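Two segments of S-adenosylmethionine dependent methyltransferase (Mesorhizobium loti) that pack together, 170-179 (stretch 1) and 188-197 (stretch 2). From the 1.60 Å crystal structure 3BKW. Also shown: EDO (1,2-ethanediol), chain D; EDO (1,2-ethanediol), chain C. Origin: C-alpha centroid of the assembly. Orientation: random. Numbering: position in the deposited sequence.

Stretch 1 170-179: DRYLVEGPRK
Stretch 2, residues 188-197: VKHHRTVGTT

The two stretches pair as antiparallel strands, with 176-178 running against 189-191; their axes approach to 4.4 Å with 132° between their N-to-C directions, a markedly twisted pairing. The register is fixed by three bridges. Gly176 faces His191 (CA to CA 5.2 Å) in a hydrogen-bonded pair, with Gly176 N to His191 O at 3.1 Å and His191 N to Gly176 O at 2.9 Å. Arg178 and Lys189 form the second such pair, with Arg178 N to Lys189 O at 2.8 Å and Lys189 N to Arg178 O at 3.2 Å. Between them, Pro177 and His190 are the non-hydrogen-bonded pair (CA to CA 4.5 Å), a position where proline's lack of an amide hydrogen costs no bond to the 189-191 strand; Pro177 CA makes a CA-H...O contact with Lys189 O at 3.3 Å. Gly176 has phi/psi of 143/-177, where a CB would jam against the preceding carbonyl oxygen.

His191 has the most surface covered by the opposite stretch, 130 of the 694 Å² buried in total. Its side chain (chi1 176°, t; chi2 66°) lies on the same sheet face as Arg178 and Lys189 and reaches the type I turn from Arg171 to Val174, which is closed by Val174 N to Arg171 O at 3.0 Å. Tyr172 (-57/-35) and Leu173 (-91/2) are the central turn residues. His191 NE2 donates to Tyr172 O at 2.7 Å with an N-H...O angle of 168°, so this nitrogen carries a proton. The edge of the His191 ring also points toward the face of the Tyr172 ring (chi1 -176°, t; chi2 90°), centroids 5.7 Å apart and planes at 71°. Beyond it, Tyr172 CE2 lies 4.0 Å from Thr193 CG2.

Glu175, covered over 86 Å², extends its side chain (chi1 -66°, m; chi2 179°, t; chi3 -33°) to the start of the helix at 194-197. Glu175 OE2 accepts from Thr193 N at 2.8 Å, nearly linear at 174°, and from Thr196 OG1 at 2.6 Å. A carboxylate oxygen thus satisfies the amide of the N-cap residue Thr193 (-70/164; chi1 67°, p), while Thr196 uses chi1 -67° (m). Thr197 N to Thr193 O, 3.1 Å, begins the helical bonding.

Arg178 (-120/132), covered over 81 Å², folds back toward the turn with chi1 -67° (m), chi2 -66° (m), chi3 -163° (t) and chi4 -85°. Arg178 NH2 and Arg178 NH1 both donate to Val174 O, at 3.0 and 3.1 Å. His191 CD2 sits over one guanidinium face, 3.4 Å from Arg178 NH2, and Arg178 CB packs 3.9 Å from Lys189 CG (chi1 57°, p). On the other sheet face, with Pro177 and His190, Pro177 CB meets Val188 CG1 at 3.7 Å.

One ethanediol (chain D) spans neighbouring strand residues: its O1 donates to His191 O at 2.7 Å, and its O2 bonds His190 ND1 at 2.8 Å.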

# COMPACT_ATOMS: atom_id res chain seq x y z
N ASP A 170 -6.69 3.88 -16.31
CA ASP A 170 -8.11 3.50 -16.36
C ASP A 170 -8.25 2.13 -15.69
O ASP A 170 -7.26 1.38 -15.55
CB ASP A 170 -8.69 3.48 -17.78
CG ASP A 170 -8.13 2.35 -18.61
OD1 ASP A 170 -7.00 2.49 -19.09
OD2 ASP A 170 -8.82 1.32 -18.78
N ARG A 171 -9.48 1.84 -15.26
CA ARG A 171 -9.86 0.56 -14.63
C ARG A 171 -8.93 0.08 -13.50
O ARG A 171 -8.76 -1.11 -13.29
CB ARG A 171 -10.02 -0.50 -15.74
CG ARG A 171 -11.12 -0.12 -16.75
CD ARG A 171 -11.31 -1.12 -17.89
NE ARG A 171 -11.85 -2.42 -17.48
CZ ARG A 171 -11.21 -3.61 -17.48
NH1 ARG A 171 -9.95 -3.77 -17.90
NH2 ARG A 171 -11.88 -4.69 -17.06
N TYR A 172 -8.35 1.01 -12.75
CA TYR A 172 -7.47 0.63 -11.63
C TYR A 172 -8.16 -0.25 -10.61
O TYR A 172 -7.53 -1.16 -10.05
CB TYR A 172 -6.91 1.87 -10.95
CG TYR A 172 -5.91 1.61 -9.83
CD1 TYR A 172 -4.54 1.51 -10.10
CD2 TYR A 172 -6.34 1.50 -8.51
CE1 TYR A 172 -3.62 1.30 -9.07
CE2 TYR A 172 -5.44 1.30 -7.47
CZ TYR A 172 -4.07 1.20 -7.75
OH TYR A 172 -3.18 0.99 -6.72
N LEU A 173 -9.46 -0.02 -10.38
CA LEU A 173 -10.22 -0.81 -9.40
C LEU A 173 -10.91 -2.04 -9.99
O LEU A 173 -11.60 -2.77 -9.24
CB LEU A 173 -11.21 0.07 -8.64
CG LEU A 173 -10.68 1.18 -7.71
CD1 LEU A 173 -9.68 0.60 -6.69
CD2 LEU A 173 -10.08 2.37 -8.43
N VAL A 174 -10.72 -2.29 -11.29
CA VAL A 174 -11.31 -3.45 -11.95
C VAL A 174 -10.19 -4.48 -12.02
O VAL A 174 -9.32 -4.40 -12.86
CB VAL A 174 -11.85 -3.14 -13.35
CG1 VAL A 174 -12.53 -4.37 -13.93
CG2 VAL A 174 -12.81 -1.98 -13.28
N GLU A 175 -10.23 -5.46 -11.12
CA GLU A 175 -9.18 -6.47 -11.03
C GLU A 175 -9.44 -7.61 -11.97
O GLU A 175 -10.59 -7.87 -12.34
CB GLU A 175 -9.04 -6.94 -9.59
CG GLU A 175 -8.54 -5.83 -8.67
CD GLU A 175 -8.40 -6.26 -7.23
OE1 GLU A 175 -9.20 -7.10 -6.74
OE2 GLU A 175 -7.49 -5.73 -6.57
N GLY A 176 -8.36 -8.28 -12.36
CA GLY A 176 -8.43 -9.40 -13.26
C GLY A 176 -7.28 -9.47 -14.23
O GLY A 176 -6.36 -8.66 -14.19
N PRO A 177 -7.33 -10.46 -15.14
CA PRO A 177 -6.30 -10.63 -16.14
C PRO A 177 -6.16 -9.45 -17.09
O PRO A 177 -7.17 -8.86 -17.48
CB PRO A 177 -6.77 -11.85 -16.94
CG PRO A 177 -7.79 -12.49 -16.18
CD PRO A 177 -8.38 -11.49 -15.27
N ARG A 178 -4.92 -9.11 -17.42
CA ARG A 178 -4.61 -8.09 -18.41
C ARG A 178 -3.80 -8.78 -19.50
O ARG A 178 -2.84 -9.51 -19.21
CB ARG A 178 -3.80 -6.97 -17.79
CG ARG A 178 -4.55 -6.13 -16.76
CD ARG A 178 -5.67 -5.36 -17.39
NE ARG A 178 -6.16 -4.27 -16.56
CZ ARG A 178 -7.07 -4.35 -15.59
NH1 ARG A 178 -7.60 -5.52 -15.22
NH2 ARG A 178 -7.43 -3.24 -14.95
N LYS A 179 -4.19 -8.54 -20.75
CA LYS A 179 -3.53 -9.10 -21.93
C LYS A 179 -2.68 -8.07 -22.65
O LYS A 179 -2.24 -8.29 -23.77
CB LYS A 179 -4.59 -9.69 -22.86
CG LYS A 179 -5.36 -10.83 -22.21
CD LYS A 179 -6.23 -11.57 -23.20
CE LYS A 179 -6.93 -12.77 -22.56
NZ LYS A 179 -7.71 -13.53 -23.58
N VAL A 188 0.05 -13.36 -19.65
CA VAL A 188 -1.16 -12.74 -19.10
C VAL A 188 -0.77 -12.42 -17.66
O VAL A 188 -0.28 -13.29 -16.95
CB VAL A 188 -2.37 -13.69 -19.08
CG1 VAL A 188 -3.57 -13.06 -18.38
CG2 VAL A 188 -2.77 -14.11 -20.51
N LYS A 189 -0.95 -11.16 -17.27
CA LYS A 189 -0.66 -10.71 -15.91
C LYS A 189 -1.97 -10.48 -15.20
O LYS A 189 -3.01 -10.33 -15.84
CB LYS A 189 0.23 -9.48 -15.90
CG LYS A 189 -0.25 -8.26 -16.66
CD LYS A 189 0.91 -7.27 -16.74
CE LYS A 189 0.64 -6.15 -17.65
NZ LYS A 189 1.92 -5.34 -17.80
N HIS A 190 -1.91 -10.45 -13.87
CA HIS A 190 -3.09 -10.34 -13.03
C HIS A 190 -3.04 -9.06 -12.26
O HIS A 190 -2.21 -8.87 -11.37
CB HIS A 190 -3.17 -11.56 -12.13
CG HIS A 190 -3.34 -12.81 -12.94
ND1 HIS A 190 -4.57 -13.23 -13.40
CD2 HIS A 190 -2.43 -13.62 -13.51
CE1 HIS A 190 -4.41 -14.30 -14.15
NE2 HIS A 190 -3.11 -14.57 -14.22
N HIS A 191 -3.95 -8.16 -12.64
CA HIS A 191 -4.05 -6.87 -12.03
C HIS A 191 -4.76 -6.98 -10.70
O HIS A 191 -5.90 -7.45 -10.64
CB HIS A 191 -4.78 -5.88 -12.93
CG HIS A 191 -4.98 -4.55 -12.28
ND1 HIS A 191 -3.94 -3.70 -11.96
CD2 HIS A 191 -6.11 -3.93 -11.87
CE1 HIS A 191 -4.43 -2.62 -11.39
NE2 HIS A 191 -5.74 -2.73 -11.32
N ARG A 192 -4.05 -6.59 -9.64
CA ARG A 192 -4.57 -6.57 -8.28
C ARG A 192 -4.07 -5.28 -7.68
O ARG A 192 -2.88 -4.95 -7.85
CB ARG A 192 -4.06 -7.75 -7.46
CG ARG A 192 -4.70 -9.09 -7.82
CD ARG A 192 -4.09 -10.25 -7.04
NE ARG A 192 -2.78 -10.68 -7.57
CZ ARG A 192 -2.54 -11.76 -8.34
NH1 ARG A 192 -3.50 -12.63 -8.67
NH2 ARG A 192 -1.28 -12.00 -8.72
N THR A 193 -4.93 -4.58 -6.94
CA THR A 193 -4.55 -3.31 -6.31
C THR A 193 -3.55 -3.59 -5.17
O THR A 193 -3.42 -4.73 -4.71
CB THR A 193 -5.79 -2.58 -5.76
OG1 THR A 193 -6.35 -3.33 -4.67
CG2 THR A 193 -6.87 -2.34 -6.86
N VAL A 194 -2.86 -2.55 -4.70
CA VAL A 194 -1.93 -2.69 -3.56
C VAL A 194 -2.69 -3.24 -2.35
O VAL A 194 -2.22 -4.16 -1.68
CB VAL A 194 -1.24 -1.34 -3.18
CG1 VAL A 194 -0.28 -1.53 -1.98
CG2 VAL A 194 -0.48 -0.73 -4.37
N GLY A 195 -3.87 -2.69 -2.06
CA GLY A 195 -4.69 -3.18 -0.93
C GLY A 195 -5.03 -4.65 -1.04
O GLY A 195 -4.91 -5.38 -0.07
N THR A 196 -5.43 -5.09 -2.23
CA THR A 196 -5.76 -6.51 -2.44
C THR A 196 -4.55 -7.40 -2.12
O THR A 196 -4.67 -8.40 -1.44
CB THR A 196 -6.25 -6.74 -3.86
OG1 THR A 196 -7.51 -6.07 -4.03
CG2 THR A 196 -6.40 -8.25 -4.17
N THR A 197 -3.38 -7.04 -2.63
CA THR A 197 -2.16 -7.80 -2.38
C THR A 197 -1.83 -7.87 -0.90
O THR A 197 -1.53 -8.93 -0.37
CB THR A 197 -0.99 -7.18 -3.16
OG1 THR A 197 -1.28 -7.30 -4.56
CG2 THR A 197 0.39 -7.82 -2.84
C1 EDO D . -7.09 -11.21 -10.08
O1 EDO D . -6.34 -10.12 -10.60
C2 EDO D . -6.71 -12.48 -10.83
O2 EDO D . -6.95 -12.35 -12.25
C1 EDO C . 0.41 -8.98 -7.00
O1 EDO C . -0.74 -9.34 -6.21
C2 EDO C . 0.02 -8.19 -8.26
O2 EDO C . -0.47 -9.04 -9.29